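Local coordinates for protein putative succinylglutamate desuccinylase / aspartoacylase (Shewanella amazonensis, PDB 3FMC) that is probably a zinc-dependent hydrolase of the succinylglutamate desuccinylase / aspartoacylase family, acting on ester bonds, at residues 174-179 / 346-351; 290-295 / 355-360; 302-307 / 317-322. All coordinates share one frame; numbering follows the deposited sequence.

Interaction 1 of 3, residues 174-179 / 346-351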
ATOM      1  N   GLY C 174      12.081 -17.428   2.136  1.00 11.47           N
ATOM      2  CA  GLY C 174      12.596 -16.196   2.697  1.00 14.03           C
ATOM      3  C   GLY C 174      12.469 -15.118   1.628  1.00 13.83           C
ATOM      4  O   GLY C 174      11.815 -15.324   0.611  1.00 14.33           O
ATOM      5  N   PRO C 175      13.003 -13.920   1.892  1.00 13.03           N
ATOM      6  CA  PRO C 175      12.958 -12.811   0.925  1.00 14.27           C
ATOM      7  C   PRO C 175      14.025 -13.063  -0.144  1.00 16.27           C
ATOM      8  O   PRO C 175      13.681 -13.596  -1.181  1.00 15.53           O
ATOM      9  CB  PRO C 175      13.193 -11.571   1.794  1.00 13.03           C
ATOM     10  CG  PRO C 175      13.991 -12.081   2.978  1.00 13.86           C
ATOM     11  CD  PRO C 175      13.498 -13.488   3.231  1.00 14.36           C
ATOM     12  N   LYS C 176      15.260 -12.609   0.051  1.00 15.51           N
ATOM     13  CA  LYS C 176      16.415 -13.069  -0.785  1.00 13.87           C
ATOM     14  C   LYS C 176      17.050 -14.039   0.191  1.00 13.79           C
ATOM     15  O   LYS C 176      17.591 -13.631   1.228  1.00 14.46           O
ATOM     16  CB  LYS C 176      17.359 -11.966  -1.164  1.00 15.47           C
ATOM     17  CG  LYS C 176      16.705 -10.867  -1.982  1.00 24.60           C
ATOM     18  CD  LYS C 176      16.253 -11.309  -3.375  1.00 31.51           C
ATOM     19  CE  LYS C 176      15.823 -10.081  -4.176  1.00 33.80           C
ATOM     20  NZ  LYS C 176      16.983  -9.128  -4.352  1.00 38.67           N
ATOM     21  N   SER C 177      16.933 -15.337  -0.090  1.00 14.55           N
ATOM     22  CA  SER C 177      17.277 -16.325   0.923  1.00 13.21           C
ATOM     23  C   SER C 177      17.839 -17.639   0.383  1.00 15.14           C
ATOM     24  O   SER C 177      17.525 -18.051  -0.715  1.00 15.17           O
ATOM     25  CB  SER C 177      16.003 -16.641   1.707  1.00 13.84           C
ATOM     26  OG  SER C 177      16.133 -17.579   2.745  1.00 12.77           O
ATOM     27  N   CYS C 178      18.616 -18.304   1.226  1.00 17.01           N
ATOM     28  CA  CYS C 178      19.044 -19.660   0.924  1.00 15.01           C
ATOM     29  C   CYS C 178      17.974 -20.586   1.486  1.00 14.54           C
ATOM     30  O   CYS C 178      17.023 -20.154   2.141  1.00 12.50           O
ATOM     31  CB  CYS C 178      20.442 -19.970   1.528  1.00 15.01           C
ATOM     32  SG  CYS C 178      20.524 -20.096   3.244  1.00 17.16           S
ATOM     33  N   LYS C 179      18.083 -21.875   1.163  1.00 13.29           N
ATOM     34  CA  LYS C 179      17.159 -22.881   1.705  1.00 14.94           C
ATOM     35  C   LYS C 179      17.571 -23.175   3.160  1.00 16.12           C
ATOM     36  O   LYS C 179      18.743 -23.407   3.480  1.00 15.65           O
ATOM     37  CB  LYS C 179      17.217 -24.182   0.873  1.00 13.36           C
ATOM     38  CG  LYS C 179      16.955 -23.960  -0.566  1.00 16.19           C
ATOM     39  CD  LYS C 179      16.880 -25.264  -1.348  1.00 17.67           C
ATOM     40  CE  LYS C 179      16.688 -24.991  -2.798  1.00 17.11           C
ATOM     41  NZ  LYS C 179      16.617 -26.250  -3.565  1.00 18.82           N
ATOM     42  N   HIS C 346      18.567 -11.823   3.217  1.00 11.97           N
ATOM     43  CA  HIS C 346      18.702 -10.387   3.284  1.00 11.79           C
ATOM     44  C   HIS C 346      17.484  -9.698   2.662  1.00 14.37           C
ATOM     45  O   HIS C 346      16.701 -10.279   1.894  1.00 13.65           O
ATOM     46  CB  HIS C 346      20.053  -9.891   2.694  1.00 10.88           C
ATOM     47  CG  HIS C 346      20.180  -9.960   1.196  1.00 11.19           C
ATOM     48  ND1 HIS C 346      19.402  -9.206   0.330  1.00 12.43           N
ATOM     49  CD2 HIS C 346      21.068 -10.625   0.415  1.00 16.58           C
ATOM     50  CE1 HIS C 346      19.788  -9.434  -0.912  1.00 15.88           C
ATOM     51  NE2 HIS C 346      20.817 -10.266  -0.892  1.00 13.62           N
ATOM     52  N   PHE C 347      17.407  -8.406   2.950  1.00 14.83           N
ATOM     53  CA  PHE C 347      16.310  -7.550   2.526  1.00 10.64           C
ATOM     54  C   PHE C 347      16.227  -7.556   1.026  1.00 12.27           C
ATOM     55  O   PHE C 347      17.254  -7.506   0.319  1.00 14.13           O
ATOM     56  CB  PHE C 347      16.544  -6.154   3.104  1.00 13.76           C
ATOM     57  CG  PHE C 347      15.367  -5.218   2.980  1.00 11.99           C
ATOM     58  CD1 PHE C 347      14.167  -5.503   3.594  1.00 16.56           C
ATOM     59  CD2 PHE C 347      15.541  -3.973   2.372  1.00 15.40           C
ATOM     60  CE1 PHE C 347      13.116  -4.586   3.545  1.00 14.53           C
ATOM     61  CE2 PHE C 347      14.501  -3.069   2.311  1.00 15.41           C
ATOM     62  CZ  PHE C 347      13.292  -3.387   2.890  1.00 10.64           C
ATOM     63  N   ALA C 348      14.989  -7.539   0.517  1.00 14.99           N
ATOM     64  CA  ALA C 348      14.725  -7.646  -0.927  1.00 13.01           C
ATOM     65  C   ALA C 348      14.830  -6.373  -1.731  1.00 16.89           C
ATOM     66  O   ALA C 348      14.678  -6.404  -2.955  1.00 14.19           O
ATOM     67  CB  ALA C 348      13.334  -8.283  -1.132  1.00 15.06           C
ATOM     68  N   SER C 349      15.076  -5.246  -1.062  1.00 11.56           N
ATOM     69  CA  SER C 349      15.170  -3.949  -1.696  1.00 11.73           C
ATOM     70  C   SER C 349      16.572  -3.357  -1.389  1.00 11.30           C
ATOM     71  O   SER C 349      17.233  -3.762  -0.429  1.00 13.23           O
ATOM     72  CB  SER C 349      14.066  -3.034  -1.145  1.00 12.71           C
ATOM     73  OG  SER C 349      14.376  -1.687  -1.382  1.00 16.79           O
ATOM     74  N   ALA C 350      17.036  -2.459  -2.258  1.00 12.78           N
ATOM     75  CA  ALA C 350      18.359  -1.850  -2.131  1.00 12.51           C
ATOM     76  C   ALA C 350      18.340  -0.547  -1.330  1.00 16.43           C
ATOM     77  O   ALA C 350      19.382   0.095  -1.154  1.00 19.10           O
ATOM     78  CB  ALA C 350      18.955  -1.602  -3.528  1.00 13.04           C
ATOM     79  N   SER C 351      17.172  -0.106  -0.884  1.00 13.39           N
ATOM     80  CA  SER C 351      17.100   1.166  -0.168  1.00 14.30           C
ATOM     81  C   SER C 351      16.502   0.933   1.204  1.00 14.38           C
ATOM     82  O   SER C 351      15.426   0.344   1.365  1.00 13.95           O
ATOM     83  CB  SER C 351      16.337   2.194  -0.987  1.00 15.09           C
ATOM     84  OG  SER C 351      15.082   1.712  -1.325  1.00 18.00           O
TER
HETATM   85  O   HOH W   1      17.992  -7.348  -2.457  1.00 18.52           O
HETATM   86  O   HOH W   2      15.944  -6.791  -5.386  1.00 35.31           O
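Lys176 and His346 pair antiparallel, as a hydrogen-bonded pair, where strand 176-184 of the catalytic domain meets the end of strand 341-346. Two backbone bonds make the pair. His346 N donates to Lys176 O at 2.9 Å, whereas the return bond from Lys176 N to His346 O is weak at 3.3 Å.

Side-chain packing accompanies these bonds. Lys176 CB lies over one face of the His346 imidazole in a CH-pi contact, 3.8 Å from the ring centroid and displaced toward the rim, nearest CE1. The backbone of the next residue fixes the ring, ND1 donating to Phe347 O at 2.7 Å; the acceptor lies in the ring plane, but the donor stands above the carbonyl plane. Tyr303 also stacks with this ring. On the neighbouring residue, Pro175 CG packs against His346 O at 3.4 Å, and Pro175 CB approaches Ala348 CB.

Water carries the remaining polar contact. The Lys176 chain bends at chi2 and again at chi4 (62°), the latter placing NZ, which donates to two waters. One water donates on to Phe347 O, and the other joins Lys176 NZ to Ala348 O, donating to that carbonyl at 2.8 Å.

Interaction 2 of 3, residues 290-295 / 355-360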
ATOM      1  N   TYR C 290      20.106 -17.228  16.194  1.00 17.40           N
ATOM      2  CA  TYR C 290      19.695 -16.691  14.893  1.00 15.95           C
ATOM      3  C   TYR C 290      19.444 -15.196  15.125  1.00 13.91           C
ATOM      4  O   TYR C 290      18.519 -14.832  15.861  1.00 16.19           O
ATOM      5  CB  TYR C 290      18.448 -17.430  14.390  1.00 16.44           C
ATOM      6  CG  TYR C 290      18.031 -17.181  12.950  1.00 16.39           C
ATOM      7  CD1 TYR C 290      18.962 -17.062  11.929  1.00 16.27           C
ATOM      8  CD2 TYR C 290      16.669 -17.115  12.604  1.00 17.18           C
ATOM      9  CE1 TYR C 290      18.556 -16.851  10.596  1.00 15.26           C
ATOM     10  CE2 TYR C 290      16.254 -16.955  11.288  1.00 15.08           C
ATOM     11  CZ  TYR C 290      17.197 -16.831  10.282  1.00 13.99           C
ATOM     12  OH  TYR C 290      16.814 -16.664   8.965  1.00 13.65           O
ATOM     13  N   ARG C 291      20.316 -14.369  14.577  1.00 15.73           N
ATOM     14  CA  ARG C 291      20.362 -12.929  14.807  1.00 15.27           C
ATOM     15  C   ARG C 291      19.898 -12.067  13.634  1.00 13.26           C
ATOM     16  O   ARG C 291      20.144 -12.391  12.474  1.00 15.40           O
ATOM     17  CB  ARG C 291      21.824 -12.548  15.108  1.00 16.97           C
ATOM     18  CG  ARG C 291      22.492 -13.408  16.193  1.00 21.45           C
ATOM     19  CD  ARG C 291      21.748 -13.406  17.498  1.00 22.38           C
ATOM     20  NE  ARG C 291      21.603 -12.068  18.091  1.00 24.27           N
ATOM     21  CZ  ARG C 291      22.531 -11.444  18.831  1.00 34.45           C
ATOM     22  NH1 ARG C 291      23.713 -12.009  19.080  1.00 26.35           N
ATOM     23  NH2 ARG C 291      22.282 -10.223  19.319  1.00 29.73           N
ATOM     24  N   LYS C 292      19.287 -10.938  13.968  1.00 14.28           N
ATOM     25  CA  LYS C 292      18.790  -9.965  13.020  1.00 14.18           C
ATOM     26  C   LYS C 292      19.773  -8.788  13.011  1.00 14.64           C
ATOM     27  O   LYS C 292      20.059  -8.175  14.054  1.00 16.82           O
ATOM     28  CB  LYS C 292      17.400  -9.486  13.432  1.00 13.23           C
ATOM     29  CG  LYS C 292      16.343 -10.571  13.483  1.00 15.58           C
ATOM     30  CD  LYS C 292      15.071 -10.084  14.134  1.00 17.86           C
ATOM     31  CE  LYS C 292      14.087 -11.168  14.399  1.00 25.01           C
ATOM     32  NZ  LYS C 292      12.765 -10.636  14.940  1.00 22.49           N
ATOM     33  N   PHE C 293      20.299  -8.514  11.845  1.00 12.12           N
ATOM     34  CA  PHE C 293      21.192  -7.403  11.626  1.00 13.37           C
ATOM     35  C   PHE C 293      20.413  -6.242  10.956  1.00 12.82           C
ATOM     36  O   PHE C 293      19.987  -6.341   9.783  1.00 15.02           O
ATOM     37  CB  PHE C 293      22.408  -7.816  10.805  1.00 12.76           C
ATOM     38  CG  PHE C 293      23.406  -6.700  10.641  1.00 13.83           C
ATOM     39  CD1 PHE C 293      24.334  -6.452  11.631  1.00 17.52           C
ATOM     40  CD2 PHE C 293      23.367  -5.854   9.547  1.00 15.71           C
ATOM     41  CE1 PHE C 293      25.248  -5.382  11.505  1.00 19.45           C
ATOM     42  CE2 PHE C 293      24.270  -4.791   9.426  1.00 16.35           C
ATOM     43  CZ  PHE C 293      25.196  -4.566  10.399  1.00 15.86           C
ATOM     44  N   HIS C 294      20.243  -5.135  11.700  1.00 15.09           N
ATOM     45  CA  HIS C 294      19.498  -3.937  11.224  1.00 12.50           C
ATOM     46  C   HIS C 294      20.424  -2.818  10.711  1.00 16.06           C
ATOM     47  O   HIS C 294      21.536  -2.643  11.218  1.00 16.88           O
ATOM     48  CB  HIS C 294      18.591  -3.402  12.354  1.00 14.84           C
ATOM     49  CG  HIS C 294      17.657  -4.436  12.921  1.00 12.69           C
ATOM     50  ND1 HIS C 294      18.001  -5.248  13.981  1.00 15.06           N
ATOM     51  CD2 HIS C 294      16.408  -4.809  12.564  1.00 11.07           C
ATOM     52  CE1 HIS C 294      17.001  -6.060  14.264  1.00 16.12           C
ATOM     53  NE2 HIS C 294      16.021  -5.821  13.418  1.00 13.64           N
ATOM     54  N   ALA C 295      19.967  -2.037   9.730  1.00 13.31           N
ATOM     55  CA  ALA C 295      20.770  -0.976   9.179  1.00 14.46           C
ATOM     56  C   ALA C 295      21.110   0.048  10.299  1.00 15.74           C
ATOM     57  O   ALA C 295      20.202   0.566  10.952  1.00 15.07           O
ATOM     58  CB  ALA C 295      20.028  -0.284   8.021  1.00 12.16           C
ATOM     59  N   GLY C 355      17.459   1.156  10.769  1.00 12.87           N
ATOM     60  CA  GLY C 355      16.667   0.140  11.421  1.00 13.63           C
ATOM     61  C   GLY C 355      16.036  -0.906  10.520  1.00 12.71           C
ATOM     62  O   GLY C 355      15.565  -1.897  11.016  1.00 15.16           O
ATOM     63  N   THR C 356      16.068  -0.724   9.197  1.00 12.74           N
ATOM     64  CA  THR C 356      15.513  -1.731   8.314  1.00 13.76           C
ATOM     65  C   THR C 356      16.308  -3.017   8.508  1.00 13.55           C
ATOM     66  O   THR C 356      17.534  -2.968   8.665  1.00 14.82           O
ATOM     67  CB  THR C 356      15.504  -1.307   6.839  1.00 13.92           C
ATOM     68  OG1 THR C 356      14.846  -0.052   6.721  1.00 13.35           O
ATOM     69  CG2 THR C 356      14.748  -2.390   6.010  1.00 14.63           C
ATOM     70  N   GLU C 357      15.623  -4.160   8.565  1.00 13.72           N
ATOM     71  CA  GLU C 357      16.331  -5.423   8.800  1.00 14.47           C
ATOM     72  C   GLU C 357      17.085  -5.806   7.528  1.00 14.90           C
ATOM     73  O   GLU C 357      16.489  -6.130   6.501  1.00 13.37           O
ATOM     74  CB  GLU C 357      15.375  -6.505   9.214  1.00 16.23           C
ATOM     75  CG  GLU C 357      16.046  -7.856   9.569  1.00 17.54           C
ATOM     76  CD  GLU C 357      15.031  -8.979   9.651  1.00 17.43           C
ATOM     77  OE1 GLU C 357      14.243  -9.069  10.625  1.00 14.54           O
ATOM     78  OE2 GLU C 357      15.037  -9.789   8.725  1.00 19.12           O
ATOM     79  N   LEU C 358      18.400  -5.759   7.611  1.00 13.57           N
ATOM     80  CA  LEU C 358      19.260  -6.057   6.460  1.00 14.43           C
ATOM     81  C   LEU C 358      19.480  -7.554   6.244  1.00 13.10           C
ATOM     82  O   LEU C 358      19.339  -8.021   5.124  1.00 11.42           O
ATOM     83  CB  LEU C 358      20.618  -5.343   6.556  1.00 13.44           C
ATOM     84  CG  LEU C 358      20.698  -3.891   6.129  1.00 21.47           C
ATOM     85  CD1 LEU C 358      22.066  -3.318   6.576  1.00 19.25           C
ATOM     86  CD2 LEU C 358      20.486  -3.741   4.595  1.00 17.33           C
ATOM     87  N   TYR C 359      19.821  -8.285   7.289  1.00 12.34           N
ATOM     88  CA  TYR C 359      20.048  -9.719   7.193  1.00 13.93           C
ATOM     89  C   TYR C 359      19.583 -10.447   8.423  1.00 14.22           C
ATOM     90  O   TYR C 359      19.432  -9.838   9.465  1.00 10.64           O
ATOM     91  CB  TYR C 359      21.573 -10.017   7.113  1.00 16.46           C
ATOM     92  CG  TYR C 359      22.298  -9.869   5.768  1.00 15.24           C
ATOM     93  CD1 TYR C 359      22.708  -8.630   5.298  1.00 12.18           C
ATOM     94  CD2 TYR C 359      22.660 -10.989   5.021  1.00 16.37           C
ATOM     95  CE1 TYR C 359      23.384  -8.476   4.112  1.00 14.06           C
ATOM     96  CE2 TYR C 359      23.369 -10.864   3.855  1.00 16.61           C
ATOM     97  CZ  TYR C 359      23.742  -9.613   3.395  1.00 12.21           C
ATOM     98  OH  TYR C 359      24.428  -9.462   2.218  1.00 16.86           O
ATOM     99  N   LYS C 360      19.291 -11.741   8.258  1.00 11.94           N
ATOM    100  CA  LYS C 360      19.202 -12.688   9.373  1.00 11.35           C
ATOM    101  C   LYS C 360      20.412 -13.648   9.205  1.00 12.21           C
ATOM    102  O   LYS C 360      20.705 -14.127   8.094  1.00 12.49           O
ATOM    103  CB  LYS C 360      17.884 -13.404   9.464  1.00 13.54           C
ATOM    104  CG  LYS C 360      16.741 -12.480   9.886  1.00 14.82           C
ATOM    105  CD  LYS C 360      15.506 -13.330  10.096  1.00 19.93           C
ATOM    106  CE  LYS C 360      14.346 -12.532  10.376  1.00 25.12           C
ATOM    107  NZ  LYS C 360      13.288 -13.504  10.764  1.00 28.00           N
TER
HETATM  108  O   HOH W   3      13.754  -7.121  12.452  1.00 13.85           O
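Leu358 fills the apolar centre between Phe293 and Ala295. Its CD1 meets Phe293 CE2 at the edge of the phenyl ring, near the ring plane, at 3.9 Å, and also packs on CA and CB of Ala295. The Phe293 and Leu358 side chains lie side by side and point the same way. Phe293 CG is anti to the backbone N (chi1 -176°), and the ring meets Leu358 through CD2 and CE2; Leu317 and Pro338 add to the packing around this ring.

The antiparallel strands 290-294 and 357-363 that carry them are interrupted by a classic beta bulge, in which Leu358 and Tyr359 both face Phe293. Phe293 O accepts from two amides, Leu358 N at 2.8 Å and Tyr359 N at 3.2 Å, the first bond being the more bent at hydrogen (137°). Phe293 N answers with a bond to Tyr359 O. Past the bulge, Ala295 N donates to Thr356 O and Gly355 N to Ala295 O, carrying the pairing beyond the strand ends.

At the other end, Tyr290 and Lys360 cross at about a right angle, with Lys360 CB 3.5 Å from Tyr290 OH and Lys360 CD against CE2. On the face bearing Lys292, His294, Glu357 and Lys360, the two lysine chains run side by side, CG to CG at 4.1 Å. The methylenes of Lys292 cross Glu357 obliquely, CD lying 3.7 Å from OE1. His294 CD2 packs against Gly355 O, while its ND1 bonds to Trp146 O of a neighbouring subunit. A water in the plane of the imidazole joins His294 NE2 to Glu357 OE1, donating to the carboxylate at 2.7 Å.

Interaction 3 of 3, residues 302-307 / 317-322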
ATOM      1  N   GLU C 302      24.469  -2.291  -1.539  1.00 12.80           N
ATOM      2  CA  GLU C 302      24.995  -3.325  -2.425  1.00 14.18           C
ATOM      3  C   GLU C 302      25.279  -4.504  -1.490  1.00 16.56           C
ATOM      4  O   GLU C 302      26.099  -4.396  -0.585  1.00 16.62           O
ATOM      5  CB  GLU C 302      26.261  -2.845  -3.130  1.00 16.77           C
ATOM      6  CG  GLU C 302      26.867  -3.864  -4.048  1.00 19.34           C
ATOM      7  CD  GLU C 302      28.107  -3.323  -4.772  1.00 19.92           C
ATOM      8  OE1 GLU C 302      28.994  -2.721  -4.109  1.00 22.19           O
ATOM      9  OE2 GLU C 302      28.164  -3.536  -5.978  1.00 24.06           O
ATOM     10  N   TYR C 303      24.595  -5.623  -1.677  1.00 15.95           N
ATOM     11  CA  TYR C 303      24.709  -6.769  -0.753  1.00 14.96           C
ATOM     12  C   TYR C 303      25.980  -7.531  -1.115  1.00 16.76           C
ATOM     13  O   TYR C 303      26.131  -7.956  -2.252  1.00 16.73           O
ATOM     14  CB  TYR C 303      23.453  -7.702  -0.851  1.00 12.54           C
ATOM     15  CG  TYR C 303      22.249  -6.981  -0.308  1.00 12.82           C
ATOM     16  CD1 TYR C 303      21.997  -6.956   1.058  1.00 12.99           C
ATOM     17  CD2 TYR C 303      21.425  -6.243  -1.134  1.00 13.58           C
ATOM     18  CE1 TYR C 303      20.923  -6.245   1.585  1.00 14.86           C
ATOM     19  CE2 TYR C 303      20.337  -5.512  -0.618  1.00 13.19           C
ATOM     20  CZ  TYR C 303      20.104  -5.522   0.742  1.00 12.73           C
ATOM     21  OH  TYR C 303      19.079  -4.763   1.272  1.00 12.82           O
ATOM     22  N   LEU C 304      26.872  -7.695  -0.149  1.00 16.59           N
ATOM     23  CA  LEU C 304      28.134  -8.451  -0.385  1.00 13.93           C
ATOM     24  C   LEU C 304      28.101  -9.846   0.212  1.00 17.62           C
ATOM     25  O   LEU C 304      28.640 -10.779  -0.371  1.00 21.63           O
ATOM     26  CB  LEU C 304      29.312  -7.664   0.172  1.00 14.32           C
ATOM     27  CG  LEU C 304      29.477  -6.229  -0.333  1.00 15.29           C
ATOM     28  CD1 LEU C 304      30.566  -5.473   0.435  1.00 21.10           C
ATOM     29  CD2 LEU C 304      29.694  -6.177  -1.827  1.00 19.60           C
ATOM     30  N   GLY C 305      27.485 -10.006   1.365  1.00 16.32           N
ATOM     31  CA  GLY C 305      27.394 -11.315   2.046  1.00 18.96           C
ATOM     32  C   GLY C 305      26.418 -12.160   1.269  1.00 19.41           C
ATOM     33  O   GLY C 305      25.250 -11.798   1.143  1.00 17.80           O
ATOM     34  N   LYS C 306      26.887 -13.288   0.722  1.00 18.78           N
ATOM     35  CA  LYS C 306      26.017 -14.145  -0.096  1.00 18.85           C
ATOM     36  C   LYS C 306      25.274 -15.124   0.814  1.00 16.31           C
ATOM     37  O   LYS C 306      25.833 -15.708   1.727  1.00 20.20           O
ATOM     38  CB  LYS C 306      26.816 -14.899  -1.164  1.00 18.12           C
ATOM     39  CG  LYS C 306      27.561 -13.923  -2.092  1.00 25.24           C
ATOM     40  CD  LYS C 306      26.617 -13.174  -3.027  1.00 33.90           C
ATOM     41  CE  LYS C 306      27.327 -12.138  -3.838  1.00 38.02           C
ATOM     42  NZ  LYS C 306      26.469 -11.691  -4.969  1.00 33.98           N
ATOM     43  N   VAL C 307      23.984 -15.287   0.573  1.00 18.29           N
ATOM     44  CA  VAL C 307      23.191 -16.152   1.429  1.00 16.62           C
ATOM     45  C   VAL C 307      23.669 -17.619   1.397  1.00 15.55           C
ATOM     46  O   VAL C 307      24.032 -18.127   0.355  1.00 15.90           O
ATOM     47  CB  VAL C 307      21.708 -16.056   1.128  1.00 18.39           C
ATOM     48  CG1 VAL C 307      21.205 -14.600   1.404  1.00 14.10           C
ATOM     49  CG2 VAL C 307      21.398 -16.531  -0.283  1.00 19.73           C
ATOM     50  N   LEU C 317      29.718  -7.091   4.801  1.00 22.65           N
ATOM     51  CA  LEU C 317      28.367  -7.550   4.642  1.00 19.91           C
ATOM     52  C   LEU C 317      27.686  -6.782   3.492  1.00 19.64           C
ATOM     53  O   LEU C 317      27.056  -7.399   2.628  1.00 16.86           O
ATOM     54  CB  LEU C 317      27.637  -7.372   5.956  1.00 21.10           C
ATOM     55  CG  LEU C 317      26.331  -8.066   6.138  1.00 25.63           C
ATOM     56  CD1 LEU C 317      26.538  -9.583   6.057  1.00 18.76           C
ATOM     57  CD2 LEU C 317      25.725  -7.614   7.494  1.00 21.62           C
ATOM     58  N   VAL C 318      27.797  -5.446   3.500  1.00 17.39           N
ATOM     59  CA  VAL C 318      27.256  -4.604   2.443  1.00 17.51           C
ATOM     60  C   VAL C 318      28.106  -3.343   2.265  1.00 17.14           C
ATOM     61  O   VAL C 318      28.837  -2.923   3.173  1.00 18.95           O
ATOM     62  CB  VAL C 318      25.768  -4.079   2.702  1.00 19.38           C
ATOM     63  CG1 VAL C 318      24.798  -5.186   3.196  1.00 15.72           C
ATOM     64  CG2 VAL C 318      25.722  -2.868   3.663  1.00 13.15           C
ATOM     65  N   ASN C 319      27.994  -2.767   1.083  1.00 18.46           N
ATOM     66  CA  ASN C 319      28.453  -1.412   0.847  1.00 15.66           C
ATOM     67  C   ASN C 319      27.208  -0.545   1.025  1.00 17.40           C
ATOM     68  O   ASN C 319      26.140  -0.884   0.527  1.00 17.79           O
ATOM     69  CB  ASN C 319      29.018  -1.229  -0.514  1.00 17.96           C
ATOM     70  CG  ASN C 319      30.396  -1.833  -0.635  1.00 19.62           C
ATOM     71  OD1 ASN C 319      31.178  -1.768   0.307  1.00 23.39           O
ATOM     72  ND2 ASN C 319      30.670  -2.464  -1.753  1.00 17.90           N
ATOM     73  N   LEU C 320      27.377   0.545   1.751  1.00 16.99           N
ATOM     74  CA  LEU C 320      26.322   1.519   2.026  1.00 18.38           C
ATOM     75  C   LEU C 320      26.721   2.817   1.283  1.00 17.78           C
ATOM     76  O   LEU C 320      27.698   3.476   1.627  1.00 16.74           O
ATOM     77  CB  LEU C 320      26.151   1.720   3.525  1.00 17.03           C
ATOM     78  CG  LEU C 320      24.967   2.594   3.953  1.00 17.26           C
ATOM     79  CD1 LEU C 320      23.649   1.884   3.628  1.00 18.36           C
ATOM     80  CD2 LEU C 320      25.061   2.996   5.427  1.00 20.85           C
ATOM     81  N   LEU C 321      25.922   3.158   0.270  1.00 14.81           N
ATOM     82  CA  LEU C 321      26.155   4.265  -0.642  1.00 15.80           C
ATOM     83  C   LEU C 321      25.225   5.430  -0.319  1.00 16.08           C
ATOM     84  O   LEU C 321      24.005   5.271  -0.219  1.00 15.39           O
ATOM     85  CB  LEU C 321      25.932   3.798  -2.078  1.00 13.22           C
ATOM     86  CG  LEU C 321      26.110   4.814  -3.205  1.00 13.81           C
ATOM     87  CD1 LEU C 321      27.614   5.250  -3.324  1.00 13.07           C
ATOM     88  CD2 LEU C 321      25.531   4.254  -4.537  1.00 16.80           C
ATOM     89  N   ARG C 322      25.828   6.603  -0.175  1.00 14.37           N
ATOM     90  CA  ARG C 322      25.118   7.828   0.227  1.00 14.70           C
ATOM     91  C   ARG C 322      25.486   9.001  -0.675  1.00 14.11           C
ATOM     92  O   ARG C 322      26.438   9.769  -0.399  1.00 15.25           O
ATOM     93  CB  ARG C 322      25.470   8.148   1.702  1.00 15.21           C
ATOM     94  CG  ARG C 322      24.925   7.180   2.774  1.00 17.57           C
ATOM     95  CD  ARG C 322      23.418   7.236   2.907  1.00 16.67           C
ATOM     96  NE  ARG C 322      23.025   8.553   3.411  1.00 16.06           N
ATOM     97  CZ  ARG C 322      22.729   8.832   4.668  1.00 13.58           C
ATOM     98  NH1 ARG C 322      22.661   7.882   5.576  1.00 16.03           N
ATOM     99  NH2 ARG C 322      22.480  10.099   5.006  1.00 17.87           N
TER
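Leu317 O is gripped by two consecutive amides, Leu304 N at 2.8 Å and Gly305 N at 2.9 Å, both reaching it from the same face of its carbonyl plane. This fork ends the antiparallel pairing of strands 299-303 and 316-321, neighbours in a four-stranded sheet. Inside the strands the pairing is regular: Glu302 and Asn319 form a hydrogen-bonded pair, with two backbone bonds of 3.0 Å, Glu302 N to Asn319 O and Asn319 N to Glu302 O. Toward the adjacent strand 332-336, Leu317 and Val318 both face Leu335, a classic beta bulge.

On the face carrying Tyr303 and Val318, these side chains lie side by side, and Tyr303, whose OH bonds to Ser349 O, touches Val318 CG1 through CD1 at 3.9 Å.

Glu302 and Asn319 occupy the opposite face, also side by side. Leu304 crosses Asn319 at about a right angle, its CD1 packing 3.7 Å from ND2. The Glu302 chain is extended, and its OE2 accepts from Leu251 N of a neighbouring subunit. The other carboxylate oxygen, OE1, is met nearly along its C-O axis by Asn319 ND2 at 2.9 Å, in the amide plane, although the carboxylate and amide planes are 50° apart.

Overall arrangement
The three contacts lie on the same side of the chain's centre, their own centres 11 to 12 Å apart, and touch one another. Interaction 3 is nested in the chain loops closed by interactions 1 and 2, whose segments alternate in sequence. Phe347 N lies 2.9 Å from Leu358 O, a probable hydrogen bond joining interactions 1 and 2. The 2.7 Å bond from Tyr303 OH to Ser349 O joins interactions 3 and 1, and Tyr359 OH of interaction 2 reaches Gly305 O of interaction 3, also at 2.7 Å. Interaction 1 comes near a possible, empty metal site (His43, Glu46, His172) that would suit a zinc enzyme; the Pro175 side chain lies close without touching these residues.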